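Side-chain contacts in cephalosporin acylase (PDB 2NLZ), which probably cleaves amide bonds as an acylase of the gamma-glutamyltranspeptidase family, in the N-terminal nucleophile hydrolase clan, its natural substrate being unsettled: residues Glu326-Ser330 with Asp331-Thr335; Met452-Thr455 with Ile456-Leu460. The protein carries 1 engineered substitution. All coordinates share one frame; numbering follows the deposited sequence.

Contact 1 (Glu326-Ser330 with Asp331-Thr335)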
loop_
_atom_site.group_PDB
_atom_site.type_symbol
_atom_site.label_atom_id
_atom_site.label_comp_id
_atom_site.label_asym_id
_atom_site.label_seq_id
_atom_site.Cartn_x
_atom_site.Cartn_y
_atom_site.Cartn_z
ATOM N N GLU D 326 23.347 -29.889 -24.708
ATOM C CA GLU D 326 23.633 -30.811 -23.604
ATOM C C GLU D 326 24.722 -30.293 -22.671
ATOM O O GLU D 326 24.693 -30.551 -21.464
ATOM C CB GLU D 326 24.032 -32.189 -24.150
ATOM C CG GLU D 326 22.873 -33.024 -24.719
ATOM C CD GLU D 326 22.443 -32.622 -26.135
ATOM O OE1 GLU D 326 23.190 -31.892 -26.830
ATOM O OE2 GLU D 326 21.347 -33.055 -26.552
ATOM N N GLN D 327 25.680 -29.569 -23.246
ATOM C CA GLN D 327 26.762 -28.956 -22.479
ATOM C C GLN D 327 26.275 -27.771 -21.652
ATOM O O GLN D 327 26.647 -27.641 -20.484
ATOM C CB GLN D 327 27.907 -28.511 -23.396
ATOM C CG GLN D 327 28.832 -29.628 -23.849
ATOM C CD GLN D 327 29.919 -29.136 -24.791
ATOM O OE1 GLN D 327 29.670 -28.305 -25.668
ATOM N NE2 GLN D 327 31.132 -29.656 -24.620
ATOM N N LEU D 328 25.441 -26.916 -22.251
ATOM C CA LEU D 328 24.925 -25.731 -21.563
ATOM C C LEU D 328 23.963 -26.107 -20.440
ATOM O O LEU D 328 23.861 -25.398 -19.424
ATOM C CB LEU D 328 24.223 -24.781 -22.535
ATOM C CG LEU D 328 25.064 -24.097 -23.613
ATOM C CD1 LEU D 328 24.153 -23.518 -24.672
ATOM C CD2 LEU D 328 25.989 -23.020 -23.041
ATOM N N LEU D 329 23.275 -27.231 -20.622
ATOM C CA LEU D 329 22.255 -27.660 -19.677
ATOM C C LEU D 329 22.736 -28.688 -18.645
ATOM O O LEU D 329 21.936 -29.252 -17.892
ATOM C CB LEU D 329 21.041 -28.176 -20.448
ATOM C CG LEU D 329 19.851 -27.215 -20.587
ATOM C CD1 LEU D 329 20.269 -25.747 -20.667
ATOM C CD2 LEU D 329 18.958 -27.606 -21.765
ATOM N N SER D 330 24.046 -28.912 -18.604
ATOM C CA SER D 330 24.627 -29.934 -17.738
ATOM C C SER D 330 24.817 -29.429 -16.311
ATOM O O SER D 330 25.077 -28.240 -16.101
ATOM C CB SER D 330 25.965 -30.425 -18.307
ATOM O OG SER D 330 26.994 -29.470 -18.110
ATOM N N ASP D 331 24.694 -30.351 -15.351
ATOM C CA ASP D 331 24.817 -30.061 -13.921
ATOM C C ASP D 331 26.178 -29.512 -13.501
ATOM O O ASP D 331 26.252 -28.673 -12.596
ATOM C CB ASP D 331 24.489 -31.299 -13.084
ATOM C CG ASP D 331 23.014 -31.645 -13.104
ATOM O OD1 ASP D 331 22.187 -30.775 -13.459
ATOM O OD2 ASP D 331 22.677 -32.795 -12.761
ATOM N N GLU D 332 27.249 -29.980 -14.146
ATOM C CA GLU D 332 28.601 -29.514 -13.810
ATOM C C GLU D 332 28.901 -28.124 -14.367
ATOM O O GLU D 332 29.696 -27.380 -13.789
ATOM C CB GLU D 332 29.693 -30.520 -14.214
ATOM C CG GLU D 332 29.650 -31.008 -15.667
ATOM C CD GLU D 332 28.943 -32.354 -15.830
ATOM O OE1 GLU D 332 27.831 -32.530 -15.279
ATOM O OE2 GLU D 332 29.501 -33.236 -16.518
ATOM N N TYR D 333 28.264 -27.776 -15.479
ATOM C CA TYR D 333 28.375 -26.424 -16.017
ATOM C C TYR D 333 27.502 -25.452 -15.223
ATOM O O TYR D 333 27.847 -24.281 -15.053
ATOM C CB TYR D 333 28.001 -26.378 -17.491
ATOM C CG TYR D 333 28.112 -24.996 -18.092
ATOM C CD1 TYR D 333 29.293 -24.269 -17.989
ATOM C CD2 TYR D 333 27.034 -24.413 -18.763
ATOM C CE1 TYR D 333 29.401 -23.004 -18.534
ATOM C CE2 TYR D 333 27.133 -23.140 -19.317
ATOM C CZ TYR D 333 28.318 -22.445 -19.200
ATOM O OH TYR D 333 28.438 -21.188 -19.740
ATOM N N ALA D 334 26.366 -25.938 -14.745
ATOM C CA ALA D 334 25.549 -25.160 -13.831
ATOM C C ALA D 334 26.402 -24.791 -12.621
ATOM O O ALA D 334 26.529 -23.614 -12.278
ATOM C CB ALA D 334 24.316 -25.953 -13.407
ATOM N N THR D 335 27.013 -25.811 -12.013
ATOM C CA THR D 335 27.916 -25.649 -10.869
ATOM C C THR D 335 29.034 -24.632 -11.150
ATOM O O THR D 335 29.337 -23.798 -10.297
ATOM C CB THR D 335 28.519 -27.014 -10.417
ATOM O OG1 THR D 335 27.486 -28.006 -10.360
ATOM C CG2 THR D 335 29.159 -26.902 -9.041
#
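Ser330 meets Tyr333 through two torsions: chi1 of 75° holds OG between the serine's own backbone N and carbonyl carbon, over the start of helix 331-338, while Tyr333 places CG trans to its N (chi1 -180°), which turns its ring back beside the carbonyls of Gln327 and Leu328. The motif is a serine N-cap. Its hydroxyl works in two directions, donating to Gln327 O (OG to O 3.0 Å) and accepting a weak bond from the backbone of Tyr333 (N to OG 3.4 Å); it thus ties the end of helix 325-328 to the first turn of the next helix. Ala334 N bonds Ser330 O at 3.0 Å, the first i to i+4 bond of that helix. With an alanine in place of Ser330, Gln327 O would probably lose its hydroxyl donor and the N-H of Tyr333 its capping acceptor. Apolar contact follows: Leu328 and Tyr333 run side by side, pointing the same way, with CD2 of the leucine 3.9 Å from CE2 of the tyrosine. Beyond the ring, the phenol OH bonds to Asp310. Leu328 O sits at the ring edge, in plane, 3.4 Å from Tyr333 CD2.

Contact 2 (Met452-Thr455 with Ile456-Leu460)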
loop_
_atom_site.group_PDB
_atom_site.type_symbol
_atom_site.label_atom_id
_atom_site.label_comp_id
_atom_site.label_asym_id
_atom_site.label_seq_id
_atom_site.Cartn_x
_atom_site.Cartn_y
_atom_site.Cartn_z
ATOM N N MET D 452 8.076 -19.773 -13.080
ATOM C CA MET D 452 8.463 -21.126 -12.665
ATOM C C MET D 452 8.814 -21.184 -11.184
ATOM O O MET D 452 8.390 -22.099 -10.467
ATOM C CB MET D 452 9.592 -21.709 -13.535
ATOM C CG MET D 452 9.134 -22.276 -14.897
ATOM S SD MET D 452 7.804 -23.496 -14.775
ATOM C CE MET D 452 6.308 -22.514 -14.917
ATOM N N MET D 453 9.559 -20.191 -10.718
ATOM C CA MET D 453 9.900 -20.127 -9.301
ATOM C C MET D 453 8.700 -19.733 -8.440
ATOM O O MET D 453 8.527 -20.253 -7.339
ATOM C CB MET D 453 11.066 -19.187 -9.082
ATOM C CG MET D 453 12.334 -19.738 -9.629
ATOM S SD MET D 453 13.706 -19.000 -8.775
ATOM C CE MET D 453 14.459 -18.184 -10.137
ATOM N N ASN D 454 7.860 -18.838 -8.956
ATOM C CA ASN D 454 6.603 -18.490 -8.293
ATOM C C ASN D 454 5.698 -19.703 -8.131
ATOM O O ASN D 454 4.964 -19.816 -7.155
ATOM C CB ASN D 454 5.867 -17.392 -9.064
ATOM C CG ASN D 454 6.589 -16.051 -9.020
ATOM O OD1 ASN D 454 7.549 -15.868 -8.272
ATOM N ND2 ASN D 454 6.136 -15.109 -9.846
ATOM N N THR D 455 5.755 -20.615 -9.090
ATOM C CA THR D 455 4.904 -21.792 -9.064
ATOM C C THR D 455 5.497 -22.937 -8.253
ATOM O O THR D 455 4.872 -23.428 -7.305
ATOM C CB THR D 455 4.558 -22.250 -10.484
ATOM O OG1 THR D 455 3.912 -21.168 -11.159
ATOM C CG2 THR D 455 3.604 -23.422 -10.455
ATOM N N ILE D 456 6.713 -23.336 -8.607
ATOM C CA ILE D 456 7.351 -24.497 -7.983
ATOM C C ILE D 456 7.899 -24.174 -6.590
ATOM O O ILE D 456 7.568 -24.842 -5.606
ATOM C CB ILE D 456 8.441 -25.104 -8.908
ATOM C CG1 ILE D 456 7.793 -25.699 -10.171
ATOM C CG2 ILE D 456 9.284 -26.129 -8.161
ATOM C CD1 ILE D 456 8.652 -25.581 -11.425
ATOM N N ASP D 457 8.717 -23.136 -6.505
ATOM C CA ASP D 457 9.356 -22.774 -5.244
ATOM C C ASP D 457 8.424 -22.130 -4.246
ATOM O O ASP D 457 8.545 -22.355 -3.050
ATOM C CB ASP D 457 10.518 -21.829 -5.494
ATOM C CG ASP D 457 11.618 -22.477 -6.269
ATOM O OD1 ASP D 457 11.959 -23.633 -5.939
ATOM O OD2 ASP D 457 12.136 -21.827 -7.198
ATOM N N PHE D 458 7.502 -21.310 -4.725
ATOM C CA PHE D 458 6.774 -20.457 -3.798
ATOM C C PHE D 458 5.266 -20.706 -3.733
ATOM O O PHE D 458 4.560 -20.053 -2.956
ATOM C CB PHE D 458 7.127 -18.995 -4.058
ATOM C CG PHE D 458 8.610 -18.749 -4.159
ATOM C CD1 PHE D 458 9.481 -19.216 -3.176
ATOM C CD2 PHE D 458 9.137 -18.054 -5.228
ATOM C CE1 PHE D 458 10.849 -19.004 -3.265
ATOM C CE2 PHE D 458 10.513 -17.828 -5.318
ATOM C CZ PHE D 458 11.363 -18.305 -4.329
ATOM N N GLY D 459 4.795 -21.669 -4.532
ATOM C CA GLY D 459 3.431 -22.197 -4.421
ATOM C C GLY D 459 2.288 -21.225 -4.699
ATOM O O GLY D 459 1.189 -21.356 -4.121
ATOM N N LEU D 460 2.550 -20.260 -5.586
ATOM C CA LEU D 460 1.549 -19.289 -5.995
ATOM C C LEU D 460 0.591 -19.929 -6.974
ATOM O O LEU D 460 0.998 -20.749 -7.798
ATOM C CB LEU D 460 2.216 -18.077 -6.646
ATOM C CG LEU D 460 2.526 -16.844 -5.799
ATOM C CD1 LEU D 460 2.482 -17.131 -4.298
ATOM C CD2 LEU D 460 3.861 -16.259 -6.216
HETATM O O HOH W 1 1.450 -20.417 -10.611
#
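Between Met452 and Leu460 the backbone finishes helix 444-457: Ile456 N bonds Met452 O in the regular i to i+4 manner (2.8 Å), Met453 O then takes only weak bonds from the N-H groups of Asp457 and Phe458, the latter a wider pi-type step, and Gly459, at phi 64°, turns the chain out.

Side chains spaced four to six residues apart pack along the same turns. The sulfur of Met452 approaches the end of Ile456, SD to CD1 being 4.0 Å, with the two chains crossing obliquely. Met453 and Asp457 instead lie alongside, both with CG trans to the carbonyl carbon. CE2 of Phe458 comes within 4.0 Å of Met453 CB, while Asp457 CB stands over the centre of one ring face.

Past the glycine, CD2 of Leu460 meets Asn454 CB at 3.7 Å. The backbones of the same two residues are joined as well, Leu460 N reaching Asn454 O at 2.9 Å with an N-H...O angle of 163°, a nearly straight bond spanning six residues. The polar ends beside these contacts find partners elsewhere: the Asp457 carboxylate has a salt bridge to Arg260 and a hydrogen bond to Tyr259, and the Asn454 amide is held by Lys291 and Ala465 O. Thr455 OG1 bonds Val451 O and also accepts from a water (2.6 Å from OG1) that donates to Leu460 O as well, bridging the last turn to the departing loop. Thr455 packs on Phe5, and Leu460 on Tyr12, of the second subunit.

The arrangement is that of a helix C-terminus ended by a glycine of positive phi, here widened by a pi-type turn.

In the fold
Contact 1 joins the end of helix 325-328 to the capped start of helix 331-338, whereas contact 2 ends helix 444-457. They do not touch; their centres lie 23 Å apart and their nearest atoms about 13 Å. Helix 294-314 is a shared neighbour, since Tyr333 of contact 1 bonds Asp310, and Met453 and Phe458 of contact 2 rest on Gln300 and Thr296. Both are partly buried, with centres 26 and 21 Å from the chain centre, and no ligand marks a pocket at either. Contact 2 alone meets another subunit, and it also reaches strands 250-259 and 512-517, whereas contact 1 packs against helix 274-283.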